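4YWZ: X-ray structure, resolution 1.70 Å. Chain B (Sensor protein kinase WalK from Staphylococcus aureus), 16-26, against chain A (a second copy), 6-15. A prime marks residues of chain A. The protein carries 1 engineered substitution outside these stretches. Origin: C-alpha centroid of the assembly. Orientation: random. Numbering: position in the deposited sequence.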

# COMPACT_ATOMS: atom_id res chain seq x y z
N LYS B 16 -4.00 0.96 -7.11
CA LYS B 16 -3.99 0.36 -8.46
C LYS B 16 -2.62 0.55 -9.15
O LYS B 16 -2.09 -0.36 -9.72
CB LYS B 16 -5.07 0.97 -9.29
CG LYS B 16 -6.48 0.67 -8.81
CD LYS B 16 -7.58 1.38 -9.55
CE LYS B 16 -8.93 0.96 -9.09
NZ LYS B 16 -10.02 1.75 -9.78
N LYS B 17 -2.01 1.70 -8.96
CA LYS B 17 -0.66 1.93 -9.60
C LYS B 17 0.36 1.03 -9.09
O LYS B 17 1.19 0.47 -9.79
CB LYS B 17 -0.30 3.43 -9.36
CG LYS B 17 0.84 3.91 -10.28
CD LYS B 17 1.17 5.38 -9.98
CE LYS B 17 2.44 5.84 -10.67
NZ LYS B 17 2.62 7.31 -10.44
N ASN B 18 0.36 0.74 -7.80
CA ASN B 18 1.18 -0.19 -7.21
C ASN B 18 1.10 -1.63 -7.78
O ASN B 18 2.06 -2.31 -8.20
CB ASN B 18 0.79 -0.15 -5.80
CG ASN B 18 1.93 -0.24 -4.93
OD1 ASN B 18 2.90 0.59 -5.03
ND2 ASN B 18 1.95 -1.31 -4.19
N ILE B 19 -0.15 -2.05 -7.89
CA ILE B 19 -0.44 -3.35 -8.52
C ILE B 19 0.05 -3.40 -9.97
O ILE B 19 0.65 -4.37 -10.40
CB ILE B 19 -1.95 -3.71 -8.50
CG1 ILE B 19 -2.56 -3.86 -7.09
CG2 ILE B 19 -2.21 -5.02 -9.19
CD1 ILE B 19 -1.87 -4.74 -6.10
N THR B 20 -0.29 -2.35 -10.71
CA THR B 20 0.04 -2.29 -12.15
C THR B 20 1.58 -2.27 -12.38
O THR B 20 2.11 -2.87 -13.33
CB THR B 20 -0.64 -1.20 -12.93
OG1 THR B 20 -0.19 0.08 -12.53
CG2 THR B 20 -2.11 -1.22 -12.75
N GLN B 21 2.30 -1.57 -11.47
CA GLN B 21 3.79 -1.55 -11.59
C GLN B 21 4.39 -2.84 -11.22
O GLN B 21 5.28 -3.30 -12.02
CB GLN B 21 4.41 -0.33 -10.78
CG GLN B 21 4.02 0.98 -11.44
CD GLN B 21 4.35 2.20 -10.62
OE1 GLN B 21 4.39 2.11 -9.40
NE2 GLN B 21 4.60 3.36 -11.30
N TYR B 22 3.90 -3.55 -10.18
CA TYR B 22 4.35 -4.94 -9.95
C TYR B 22 4.02 -5.86 -11.13
O TYR B 22 4.81 -6.67 -11.57
CB TYR B 22 3.77 -5.56 -8.66
CG TYR B 22 4.52 -5.15 -7.43
CD1 TYR B 22 5.77 -5.63 -7.16
CD2 TYR B 22 3.90 -4.40 -6.44
CE1 TYR B 22 6.48 -5.25 -5.99
CE2 TYR B 22 4.57 -4.03 -5.27
CZ TYR B 22 5.87 -4.47 -5.04
OH TYR B 22 6.54 -4.10 -3.87
N ALA B 23 2.80 -5.72 -11.65
CA ALA B 23 2.35 -6.66 -12.64
C ALA B 23 3.15 -6.49 -13.97
O ALA B 23 3.46 -7.47 -14.65
CB ALA B 23 0.86 -6.48 -12.90
N LYS B 24 3.54 -5.27 -14.25
CA LYS B 24 4.42 -4.99 -15.44
C LYS B 24 5.77 -5.69 -15.31
O LYS B 24 6.22 -6.39 -16.23
CB LYS B 24 4.59 -3.54 -15.64
CG LYS B 24 5.50 -3.18 -16.87
CD LYS B 24 4.95 -3.89 -18.11
CE LYS B 24 5.67 -3.51 -19.40
NZ LYS B 24 4.82 -3.98 -20.55
N GLN B 25 6.35 -5.65 -14.11
CA GLN B 25 7.64 -6.35 -13.95
C GLN B 25 7.48 -7.88 -14.02
O GLN B 25 8.31 -8.58 -14.54
CB GLN B 25 8.35 -5.93 -12.62
CG GLN B 25 9.84 -6.22 -12.61
CD GLN B 25 10.55 -5.49 -13.73
OE1 GLN B 25 10.32 -4.31 -13.94
NE2 GLN B 25 11.33 -6.20 -14.49
N LEU B 26 6.39 -8.43 -13.51
CA LEU B 26 6.13 -9.84 -13.61
C LEU B 26 5.97 -10.25 -15.10
O LEU B 26 6.45 -11.28 -15.55
CB LEU B 26 4.84 -10.21 -12.88
CG LEU B 26 4.33 -11.62 -12.95
CD1 LEU B 26 5.37 -12.65 -12.52
CD2 LEU B 26 3.05 -11.78 -12.09
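Chain A (6-15) NLEKELLDNF

Residues 16-26 of chain B lie within a helix that extends beyond them at both ends; in chain A, Leu7′ through Phe15′ are helical and the helix continues beyond Phe15′. The two helices are nearly antiparallel, their N-to-C directions 167° apart, and their axes approach to 10.2 Å, a separation that leaves room for side chains to interdigitate. The register pairs Asn18 with Leu11′, CA to CA 6.6 Å, and Gln21 with Leu7′, CA to CA 7.1 Å.

Gln21 is the knob of the packing: its side chain points toward chain A and settles among Leu7′, Glu10′, Leu11′ and Asn14′. Glutamine suits this mixed hole because its methylene groups can lie against leucine while its amide finds polar partners. Its CB is 4.1 Å from Leu7′ CD1, whereas its OE1 accepts a hydrogen bond from Asn14′ ND2 at 2.6 Å. The same Asn14′ ND2 donates to Asn18 OD1 at 3.1 Å, so one amide nitrogen, with its two protons, ties together residues three positions apart on the facing helix.

Water completes this polar network. Water 2 donates to Asn18 OD1 (2.7 Å) and to the carbonyl Leu11′ O (2.8 Å), while water 3 donates to Asn14′ OD1 (2.5 Å) and accepts from Gln21 NE2 (3.3 Å).

Beside it lies an apolar patch. The CB of Tyr22 points sideways, but its long ring reaches Leu11′: CZ lies 3.2 Å from Leu11′ CD1, and Leu11′ CD2 sits over the ring face, 4.2 Å from the centroid of the Tyr22 ring, as a CH-pi contact. The branched leucine thus presents both methyls to the aromatic ring. Farther along, Gln25 uses its aliphatic portion, placing CG 3.8 Å from Leu7′ CD2.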

# COMPACT_ATOMS: atom_id res chain seq x y z
N ASN A 6 13.41 0.75 -12.92
CA ASN A 6 13.00 1.89 -12.00
C ASN A 6 11.92 1.53 -11.00
O ASN A 6 11.31 2.45 -10.38
CB ASN A 6 12.48 3.05 -12.83
CG ASN A 6 13.56 4.08 -13.07
OD1 ASN A 6 13.74 5.00 -12.27
ND2 ASN A 6 14.31 3.91 -14.15
N LEU A 7 11.69 0.25 -10.86
CA LEU A 7 10.58 -0.28 -10.13
C LEU A 7 10.73 0.11 -8.64
O LEU A 7 9.75 0.52 -7.97
CB LEU A 7 10.53 -1.78 -10.26
CG LEU A 7 9.44 -2.47 -9.47
CD1 LEU A 7 8.03 -2.03 -9.89
CD2 LEU A 7 9.55 -3.97 -9.51
N GLU A 8 11.97 0.06 -8.16
CA GLU A 8 12.23 0.40 -6.74
C GLU A 8 11.84 1.84 -6.44
O GLU A 8 11.10 2.11 -5.44
CB GLU A 8 13.70 0.08 -6.33
CG GLU A 8 13.94 0.54 -4.89
CD GLU A 8 15.33 0.17 -4.39
OE1 GLU A 8 15.89 -0.78 -4.96
OE2 GLU A 8 15.80 0.81 -3.45
N LYS A 9 12.21 2.80 -7.28
CA LYS A 9 11.91 4.20 -7.01
C LYS A 9 10.43 4.45 -7.12
O LYS A 9 9.83 5.19 -6.32
CB LYS A 9 12.71 5.08 -7.99
CG LYS A 9 12.33 6.55 -7.93
CD LYS A 9 12.84 7.29 -9.17
CE LYS A 9 12.13 8.63 -9.33
NZ LYS A 9 12.27 9.36 -8.05
N GLU A 10 9.79 3.78 -8.07
CA GLU A 10 8.37 3.93 -8.28
C GLU A 10 7.57 3.42 -7.04
O GLU A 10 6.67 4.10 -6.60
CB GLU A 10 7.93 3.11 -9.48
CG GLU A 10 8.18 3.78 -10.83
CD GLU A 10 8.05 2.78 -12.00
OE1 GLU A 10 7.62 1.58 -11.82
OE2 GLU A 10 8.35 3.22 -13.14
N LEU A 11 7.92 2.26 -6.52
CA LEU A 11 7.21 1.66 -5.40
C LEU A 11 7.47 2.48 -4.15
O LEU A 11 6.53 2.65 -3.36
CB LEU A 11 7.58 0.23 -5.21
CG LEU A 11 7.18 -0.69 -6.39
CD1 LEU A 11 7.67 -2.05 -6.00
CD2 LEU A 11 5.68 -0.66 -6.56
N LEU A 12 8.71 2.94 -3.96
CA LEU A 12 8.97 3.78 -2.75
C LEU A 12 8.22 5.07 -2.85
O LEU A 12 7.59 5.51 -1.87
CB LEU A 12 10.49 3.99 -2.60
CG LEU A 12 11.22 2.68 -2.26
CD1 LEU A 12 12.74 2.88 -2.45
CD2 LEU A 12 11.02 2.20 -0.87
N ASP A 13 8.22 5.71 -4.00
CA ASP A 13 7.46 6.96 -4.17
C ASP A 13 5.99 6.76 -3.98
O ASP A 13 5.36 7.56 -3.39
CB ASP A 13 7.67 7.56 -5.56
CG ASP A 13 9.04 8.19 -5.77
OD1 ASP A 13 9.83 8.43 -4.84
OD2 ASP A 13 9.33 8.42 -6.92
N ASN A 14 5.40 5.63 -4.44
CA ASN A 14 4.01 5.41 -4.27
C ASN A 14 3.68 5.22 -2.76
O ASN A 14 2.66 5.75 -2.21
CB ASN A 14 3.52 4.10 -4.97
CG ASN A 14 3.65 4.08 -6.43
OD1 ASN A 14 3.70 5.10 -7.08
ND2 ASN A 14 3.69 2.83 -6.99
N PHE A 15 4.55 4.46 -2.05
CA PHE A 15 4.35 4.24 -0.61
C PHE A 15 4.32 5.61 0.14
O PHE A 15 3.42 5.82 0.95
CB PHE A 15 5.50 3.41 -0.06
CG PHE A 15 5.41 3.12 1.41
CD1 PHE A 15 5.93 4.01 2.31
CD2 PHE A 15 4.86 1.94 1.89
CE1 PHE A 15 5.86 3.78 3.70
CE2 PHE A 15 4.80 1.70 3.22
CZ PHE A 15 5.28 2.63 4.14
O HOH W 1 5.06 3.48 -14.27
O HOH W 2 4.56 0.78 -2.89
O HOH W 3 5.21 5.67 -9.03